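Local coordinates for protein OLD nuclease (Thermus scotoductus, PDB 6P74) that degrades linear or supercoiled double-stranded DNA from 5' to 3', nicks and linearises circular DNA, and has a DNA-stimulated ATPase activity, at residues A[353-357]-A[358-362]; A[483-486]-A[487-491]; A[494-497]-A[498-502]. All blocks are in the same frame, centred on the assembly; numbering follows the deposited sequence.

How the interactions relate
From the N terminus the three contacts follow in series, and none nests in or crosses another. Each joins consecutive residues, so each contact is local and none closes a long loop. Interaction 1 turns the chain at the end of helix 341-355, in the C-terminal part of the ATPase domain, ahead of strand 372-376. Interaction 2 shapes the loop between helices 479-483 and 493-501 of the Toprim domain, and interaction 3 is the body of the second of these helices. Interactions 2 and 3 touch, with Leu-483 against Leu-500 and Ile-485 against Arg-495. Interaction 1 stands apart, its centre about 24 Å from that of interaction 2.

Interaction 1 (A[353-357]-A[358-362]); sequences RFKLG and GRFDT
The ring of Phe-354 carries Gly-358 on one face and meets Arg-359 and Phe-360 along its edge. Gly-358 CA lies over that face in a CH-pi contact, 4.2 Å from the centroid of the Phe-354 ring and close to the ring normal. At the rim, Phe-354 CZ comes within 3.4 Å of Arg-359 O, while Phe-354 CE2 is 3.9 Å from Phe-360 CD1. The two phenylalanine rings are inclined at 52°, a relation that is neither a stack nor edge-to-face. Phe-360 in turn receives an aliphatic neighbour at its own edge: Lys-355 CD lies 3.6 Å from Phe-360 CZ, in the plane of the ring.

Torsion decides which way the first ring goes. With CG opposite the backbone N (chi1 173°), the Phe-354 ring is sent to where Gly-358 and Phe-360 meet it. The backbone turns beneath it: Gly-357 adopts a positive phi, and Gly-358 N gives a weak, strongly bent hydrogen bond of 3.0 Å to Phe-354 O. Arg-364 lies against the Phe-354 ring and also donates to Arg-359 O, so the carbonyl at the ring edge has a proper hydrogen-bonding partner. Asn-318 touches Phe-360.

The one assigned hydrogen bond between the two segments is thus weak, and it stands beside several carbon contacts. Lacking a side chain, Gly-358 avoids running into Phe-354 O while its CA sits over the ring. The carbonyl of Arg-359 faces ring hydrogens, which should be mildly favourable electrostatically. The CH-pi and apolar contacts accompany the turn and lie along the path by which the chain leaves helix 341-355.

Interaction 2 (A[483-486]-A[487-491]); sequences LGIG and RNASD
Ile-485 and Ala-489 supply the apolar part of this turn. The CG1 branch of Ile-485 approaches Ala-489 CB at 4.0 Å, and the terminal CD1 of Ile-485 continues past the same residue to lie 3.6 Å from Ala-489 O. The other branch, Ile-485 CG2, faces the backbone of Ser-490, 4.2 Å from Ser-490 CA. Turning CG1 opposite the backbone N (chi1 -158°) brings CG1 and CD1 to Ala-489 while CG2 faces Ser-490.

Between the two segments there is no hydrogen bond; the local ones lie within 487-491. Ser-490 N makes a weak i to i+3 backbone bond of 3.3 Å to Arg-487 O. Gly-486 O is 3.4 Å from Ser-490 N, but the angle is too poor for bonding. The side chain of Arg-487 bends at chi2 (75°) and chi3 (-89°), which carries its guanidinium back over the turn, where Arg-487 NH1 weakly donates to Ser-490 OG at 3.3 Å. Its stronger partner is Glu-480, whose OE2 forms a salt bridge with the same nitrogen. Arg-487 is inferred to stabilise the transition state or protonate the leaving group, and Glu-480 is a ligand of the bound samarium. The salt bridge keeps the guanidinium near the metal site, the arginine side chain being about 5 Å from the samarium, with Ser-490 a weak second partner.

Helix 479-483 ends just before, in a Schellman motif with Gly-484 at positive phi. Leu-483 and Ile-485 then rest on helix 493-501, through Ile-499 among others, while Ile-485 and Ser-490 also touch Glu-480; the loop is thereby held between the two helices it joins.

Interaction 3 (A[494-497]-A[498-502]); sequences YRIA and EILKT
Arg-495 meets Glu-498 and Ile-499 with different sides of its guanidinium. At the edge, Arg-495 NH1 forms a salt bridge with Glu-498 OE2; the refined separation of 2.5 Å is unusually short and its exact value doubtful. Of the two carboxylate oxygens OE2 alone is engaged. The guanidinium and carboxylate planes stand 73° apart. Over one face lies Ile-499 CG1, while Ile-499 CD1 reaches Arg-495 NE at 3.6 Å. On another side of the helix, Ile-496 and Leu-500 run side by side, Ile-496 CG2 to Leu-500 CD1 at 3.6 Å.

Glu-498 is placed by its first torsion (chi1 58°), which sets Glu-498 CG between the backbone N and the carbonyl carbon, 3.2 Å from Tyr-494 O. Behind these side chains run the i to i+4 backbone bonds; those from Leu-500 N to Ile-496 O (2.9 Å) and from Ile-499 N to Arg-495 O are both nearly straight. Toward the end of the helix, Ile-499 O accepts from both Thr-502 N and Thr-502 OG1, the hydroxyl at 2.7 Å.

Further out, Ile-496 and Leu-500 pack on Ala-384 of helix 379-391, and Arg-495 touches Ala-489 of the preceding loop. The result is a worked case of an amphipathic helix: hydrocarbon faces the domain interior, while the opposite charges on the more exposed side probably offset one another, and the arginine plane doubles as a surface for isoleucine.

Interaction 1 (A[353-357]-A[358-362])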
loop_
_atom_site.group_PDB
_atom_site.type_symbol
_atom_site.label_atom_id
_atom_site.label_comp_id
_atom_site.label_asym_id
_atom_site.label_seq_id
_atom_site.Cartn_x
_atom_site.Cartn_y
_atom_site.Cartn_z
ATOM N N ARG A 353 23.334 -37.970 2.645
ATOM C CA ARG A 353 23.333 -39.087 3.582
ATOM C C ARG A 353 21.923 -39.396 4.039
ATOM O O ARG A 353 21.590 -40.558 4.293
ATOM C CB ARG A 353 24.210 -38.798 4.808
ATOM C CG ARG A 353 25.695 -38.722 4.556
ATOM C CD ARG A 353 26.417 -37.962 5.693
ATOM N NE ARG A 353 26.786 -38.810 6.825
ATOM C CZ ARG A 353 26.061 -38.945 7.939
ATOM N NH1 ARG A 353 24.898 -38.284 8.089
ATOM N NH2 ARG A 353 26.506 -39.741 8.917
ATOM N N PHE A 354 21.081 -38.372 4.150
ATOM C CA PHE A 354 19.709 -38.630 4.546
ATOM C C PHE A 354 18.919 -39.297 3.423
ATOM O O PHE A 354 18.042 -40.125 3.690
ATOM C CB PHE A 354 19.033 -37.338 4.982
ATOM C CG PHE A 354 17.572 -37.506 5.246
ATOM C CD1 PHE A 354 17.135 -38.068 6.449
ATOM C CD2 PHE A 354 16.639 -37.155 4.275
ATOM C CE1 PHE A 354 15.780 -38.255 6.692
ATOM C CE2 PHE A 354 15.272 -37.329 4.504
ATOM C CZ PHE A 354 14.840 -37.881 5.724
ATOM N N LYS A 355 19.232 -38.981 2.165
ATOM C CA LYS A 355 18.461 -39.539 1.061
ATOM C C LYS A 355 18.663 -41.048 0.897
ATOM O O LYS A 355 17.829 -41.698 0.263
ATOM C CB LYS A 355 18.792 -38.811 -0.249
ATOM C CG LYS A 355 18.658 -37.281 -0.189
ATOM C CD LYS A 355 18.160 -36.652 -1.505
ATOM C CE LYS A 355 18.587 -37.435 -2.756
ATOM N NZ LYS A 355 19.916 -37.044 -3.348
ATOM N N LEU A 356 19.715 -41.637 1.463
ATOM C CA LEU A 356 19.851 -43.096 1.444
ATOM C C LEU A 356 18.961 -43.679 2.535
ATOM O O LEU A 356 19.298 -43.637 3.721
ATOM C CB LEU A 356 21.294 -43.526 1.662
ATOM C CG LEU A 356 22.461 -42.690 1.138
ATOM C CD1 LEU A 356 23.733 -43.160 1.843
ATOM C CD2 LEU A 356 22.611 -42.768 -0.388
ATOM N N GLY A 357 17.820 -44.241 2.143
ATOM C CA GLY A 357 16.899 -44.836 3.092
ATOM C C GLY A 357 15.951 -43.880 3.783
ATOM O O GLY A 357 14.943 -44.330 4.337
ATOM N N GLY A 358 16.232 -42.577 3.770
ATOM C CA GLY A 358 15.332 -41.624 4.391
ATOM C C GLY A 358 14.147 -41.316 3.510
ATOM O O GLY A 358 14.192 -41.495 2.294
ATOM N N ARG A 359 13.057 -40.874 4.134
ATOM C CA ARG A 359 11.856 -40.483 3.405
ATOM C C ARG A 359 11.523 -39.041 3.751
ATOM O O ARG A 359 11.618 -38.635 4.917
ATOM C CB ARG A 359 10.646 -41.398 3.718
ATOM C CG ARG A 359 10.715 -42.819 3.127
ATOM C CD ARG A 359 9.543 -43.703 3.605
ATOM N NE ARG A 359 9.240 -43.472 5.029
ATOM C CZ ARG A 359 9.577 -44.280 6.048
ATOM N NH1 ARG A 359 10.230 -45.416 5.821
ATOM N NH2 ARG A 359 9.250 -43.957 7.306
ATOM N N PHE A 360 11.109 -38.288 2.735
ATOM C CA PHE A 360 10.785 -36.877 2.877
ATOM C C PHE A 360 9.369 -36.679 3.395
ATOM O O PHE A 360 8.451 -37.463 3.103
ATOM C CB PHE A 360 10.910 -36.144 1.541
ATOM C CG PHE A 360 12.258 -36.241 0.919
ATOM C CD1 PHE A 360 13.361 -35.683 1.540
ATOM C CD2 PHE A 360 12.423 -36.875 -0.298
ATOM C CE1 PHE A 360 14.606 -35.756 0.967
ATOM C CE2 PHE A 360 13.672 -36.956 -0.890
ATOM C CZ PHE A 360 14.767 -36.389 -0.255
ATOM N N ASP A 361 9.187 -35.579 4.132
ATOM C CA ASP A 361 7.927 -35.306 4.817
ATOM C C ASP A 361 7.733 -33.798 4.874
ATOM O O ASP A 361 8.434 -33.097 5.609
ATOM C CB ASP A 361 7.908 -35.920 6.225
ATOM C CG ASP A 361 6.586 -35.674 6.957
ATOM O OD1 ASP A 361 5.659 -35.062 6.356
ATOM O OD2 ASP A 361 6.471 -36.089 8.145
ATOM N N THR A 362 6.761 -33.317 4.111
ATOM C CA THR A 362 6.463 -31.894 4.046
ATOM C C THR A 362 6.205 -31.289 5.412
ATOM O O THR A 362 6.532 -30.118 5.639
ATOM C CB THR A 362 5.252 -31.686 3.144
ATOM O OG1 THR A 362 5.709 -31.685 1.789
ATOM C CG2 THR A 362 4.547 -30.380 3.470
#

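Interaction 2 (A[483-486]-A[487-491])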
loop_
_atom_site.group_PDB
_atom_site.type_symbol
_atom_site.label_atom_id
_atom_site.label_comp_id
_atom_site.label_asym_id
_atom_site.label_seq_id
_atom_site.Cartn_x
_atom_site.Cartn_y
_atom_site.Cartn_z
ATOM N N LEU A 483 10.075 -46.071 28.617
ATOM C CA LEU A 483 8.642 -46.230 28.813
ATOM C C LEU A 483 8.233 -47.649 29.196
ATOM O O LEU A 483 7.088 -47.842 29.613
ATOM C CB LEU A 483 7.857 -45.819 27.554
ATOM C CG LEU A 483 7.877 -44.330 27.189
ATOM C CD1 LEU A 483 7.162 -44.114 25.852
ATOM C CD2 LEU A 483 7.311 -43.423 28.294
ATOM N N GLY A 484 9.128 -48.632 29.063
ATOM C CA GLY A 484 8.772 -50.029 29.245
ATOM C C GLY A 484 7.852 -50.580 28.183
ATOM O O GLY A 484 7.265 -51.651 28.366
ATOM N N ILE A 485 7.728 -49.896 27.083
ATOM C CA ILE A 485 6.716 -50.178 26.077
ATOM C C ILE A 485 7.277 -51.202 25.097
ATOM O O ILE A 485 8.471 -51.178 24.759
ATOM C CB ILE A 485 6.301 -48.863 25.384
ATOM C CG1 ILE A 485 4.919 -48.963 24.743
ATOM C CG2 ILE A 485 7.337 -48.446 24.361
ATOM C CD1 ILE A 485 4.385 -47.598 24.333
ATOM N N GLY A 486 6.423 -52.120 24.649
ATOM C CA GLY A 486 6.863 -53.144 23.722
ATOM C C GLY A 486 7.301 -52.619 22.369
ATOM O O GLY A 486 7.240 -51.411 22.098
ATOM N N ARG A 487 7.761 -53.528 21.506
ATOM C CA ARG A 487 8.083 -53.138 20.138
ATOM C C ARG A 487 6.809 -52.939 19.327
ATOM O O ARG A 487 6.679 -51.953 18.591
ATOM C CB ARG A 487 8.994 -54.192 19.499
ATOM C CG ARG A 487 9.631 -53.793 18.170
ATOM C CD ARG A 487 10.770 -52.790 18.332
ATOM N NE ARG A 487 10.310 -51.401 18.302
ATOM C CZ ARG A 487 11.077 -50.357 17.983
ATOM N NH1 ARG A 487 10.568 -49.131 17.983
ATOM N NH2 ARG A 487 12.352 -50.531 17.651
ATOM N N ASN A 488 5.848 -53.861 19.467
ATOM C CA ASN A 488 4.534 -53.700 18.859
ATOM C C ASN A 488 3.977 -52.296 19.070
ATOM O O ASN A 488 3.653 -51.583 18.110
ATOM C CB ASN A 488 3.565 -54.737 19.443
ATOM C CG ASN A 488 2.108 -54.275 19.395
ATOM O OD1 ASN A 488 1.643 -53.541 20.271
ATOM N ND2 ASN A 488 1.383 -54.709 18.369
ATOM N N ALA A 489 3.873 -51.891 20.337
ATOM C CA ALA A 489 3.117 -50.715 20.753
ATOM C C ALA A 489 3.914 -49.417 20.688
ATOM O O ALA A 489 3.363 -48.360 21.019
ATOM C CB ALA A 489 2.587 -50.913 22.182
ATOM N N SER A 490 5.178 -49.465 20.255
ATOM C CA SER A 490 6.059 -48.304 20.371
ATOM C C SER A 490 5.463 -47.040 19.757
ATOM O O SER A 490 5.829 -45.926 20.153
ATOM C CB SER A 490 7.409 -48.607 19.720
ATOM O OG SER A 490 8.125 -47.406 19.465
ATOM N N ASP A 491 4.552 -47.184 18.791
ATOM C CA ASP A 491 3.980 -46.039 18.098
ATOM C C ASP A 491 2.478 -45.883 18.301
ATOM O O ASP A 491 1.886 -44.961 17.726
ATOM C CB ASP A 491 4.296 -46.104 16.589
ATOM C CG ASP A 491 3.500 -47.196 15.845
ATOM O OD1 ASP A 491 2.777 -48.012 16.484
ATOM O OD2 ASP A 491 3.609 -47.229 14.598
#

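Interaction 3 (A[494-497]-A[498-502])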
loop_
_atom_site.group_PDB
_atom_site.type_symbol
_atom_site.label_atom_id
_atom_site.label_comp_id
_atom_site.label_asym_id
_atom_site.label_seq_id
_atom_site.Cartn_x
_atom_site.Cartn_y
_atom_site.Cartn_z
ATOM N N TYR A 494 -2.436 -44.290 22.066
ATOM C CA TYR A 494 -3.142 -44.566 23.314
ATOM C C TYR A 494 -2.260 -45.313 24.305
ATOM O O TYR A 494 -2.349 -45.085 25.517
ATOM C CB TYR A 494 -4.424 -45.351 23.044
ATOM C CG TYR A 494 -5.502 -44.519 22.382
ATOM C CD1 TYR A 494 -5.583 -43.138 22.596
ATOM C CD2 TYR A 494 -6.439 -45.112 21.529
ATOM C CE1 TYR A 494 -6.577 -42.376 21.981
ATOM C CE2 TYR A 494 -7.433 -44.360 20.912
ATOM C CZ TYR A 494 -7.499 -42.998 21.140
ATOM O OH TYR A 494 -8.491 -42.271 20.517
ATOM N N ARG A 495 -1.407 -46.215 23.815
ATOM C CA ARG A 495 -0.467 -46.899 24.698
ATOM C C ARG A 495 0.576 -45.934 25.257
ATOM O O ARG A 495 0.882 -45.952 26.457
ATOM C CB ARG A 495 0.202 -48.054 23.954
ATOM C CG ARG A 495 1.031 -48.951 24.857
ATOM C CD ARG A 495 0.211 -49.347 26.093
ATOM N NE ARG A 495 1.041 -49.800 27.211
ATOM C CZ ARG A 495 0.603 -49.940 28.462
ATOM N NH1 ARG A 495 -0.662 -49.657 28.759
ATOM N NH2 ARG A 495 1.425 -50.358 29.421
ATOM N N ILE A 496 1.144 -45.084 24.406
ATOM C CA ILE A 496 2.118 -44.119 24.896
ATOM C C ILE A 496 1.473 -43.194 25.911
ATOM O O ILE A 496 2.054 -42.892 26.958
ATOM C CB ILE A 496 2.725 -43.326 23.729
ATOM C CG1 ILE A 496 3.611 -44.238 22.883
ATOM C CG2 ILE A 496 3.515 -42.133 24.269
ATOM C CD1 ILE A 496 3.875 -43.725 21.480
ATOM N N ALA A 497 0.266 -42.720 25.612
ATOM C CA ALA A 497 -0.380 -41.752 26.484
ATOM C C ALA A 497 -0.652 -42.346 27.857
ATOM O O ALA A 497 -0.419 -41.690 28.880
ATOM C CB ALA A 497 -1.685 -41.256 25.854
ATOM N N GLU A 498 -1.152 -43.581 27.916
ATOM C CA GLU A 498 -1.496 -44.090 29.230
ATOM C C GLU A 498 -0.253 -44.383 30.060
ATOM O O GLU A 498 -0.267 -44.174 31.280
ATOM C CB GLU A 498 -2.427 -45.302 29.134
ATOM C CG GLU A 498 -1.974 -46.515 28.362
ATOM C CD GLU A 498 -3.121 -47.531 28.221
ATOM O OE1 GLU A 498 -4.234 -47.116 27.811
ATOM O OE2 GLU A 498 -2.924 -48.731 28.544
ATOM N N ILE A 499 0.844 -44.814 29.436
ATOM C CA ILE A 499 2.094 -44.909 30.189
ATOM C C ILE A 499 2.491 -43.541 30.724
ATOM O O ILE A 499 2.710 -43.367 31.929
ATOM C CB ILE A 499 3.211 -45.518 29.326
ATOM C CG1 ILE A 499 2.963 -47.021 29.135
ATOM C CG2 ILE A 499 4.550 -45.277 29.969
ATOM C CD1 ILE A 499 3.812 -47.635 28.018
ATOM N N LEU A 500 2.571 -42.542 29.837
ATOM C CA LEU A 500 3.045 -41.225 30.253
ATOM C C LEU A 500 2.127 -40.584 31.279
ATOM O O LEU A 500 2.574 -39.770 32.094
ATOM C CB LEU A 500 3.180 -40.315 29.043
ATOM C CG LEU A 500 4.390 -40.655 28.202
ATOM C CD1 LEU A 500 4.371 -39.866 26.898
ATOM C CD2 LEU A 500 5.631 -40.389 29.027
ATOM N N LYS A 501 0.842 -40.915 31.244
ATOM C CA LYS A 501 -0.065 -40.353 32.232
ATOM C C LYS A 501 0.242 -40.828 33.654
ATOM O O LYS A 501 -0.194 -40.175 34.608
ATOM C CB LYS A 501 -1.522 -40.672 31.853
ATOM C CG LYS A 501 -2.080 -39.837 30.686
ATOM C CD LYS A 501 -3.545 -40.167 30.399
ATOM C CE LYS A 501 -4.032 -39.463 29.139
ATOM N NZ LYS A 501 -5.433 -39.840 28.769
ATOM N N THR A 502 0.983 -41.929 33.831
ATOM C CA THR A 502 1.333 -42.366 35.187
ATOM C C THR A 502 2.638 -41.755 35.689
ATOM O O THR A 502 2.995 -41.968 36.852
ATOM C CB THR A 502 1.451 -43.898 35.273
ATOM O OG1 THR A 502 2.578 -44.328 34.490
ATOM C CG2 THR A 502 0.190 -44.581 34.763
#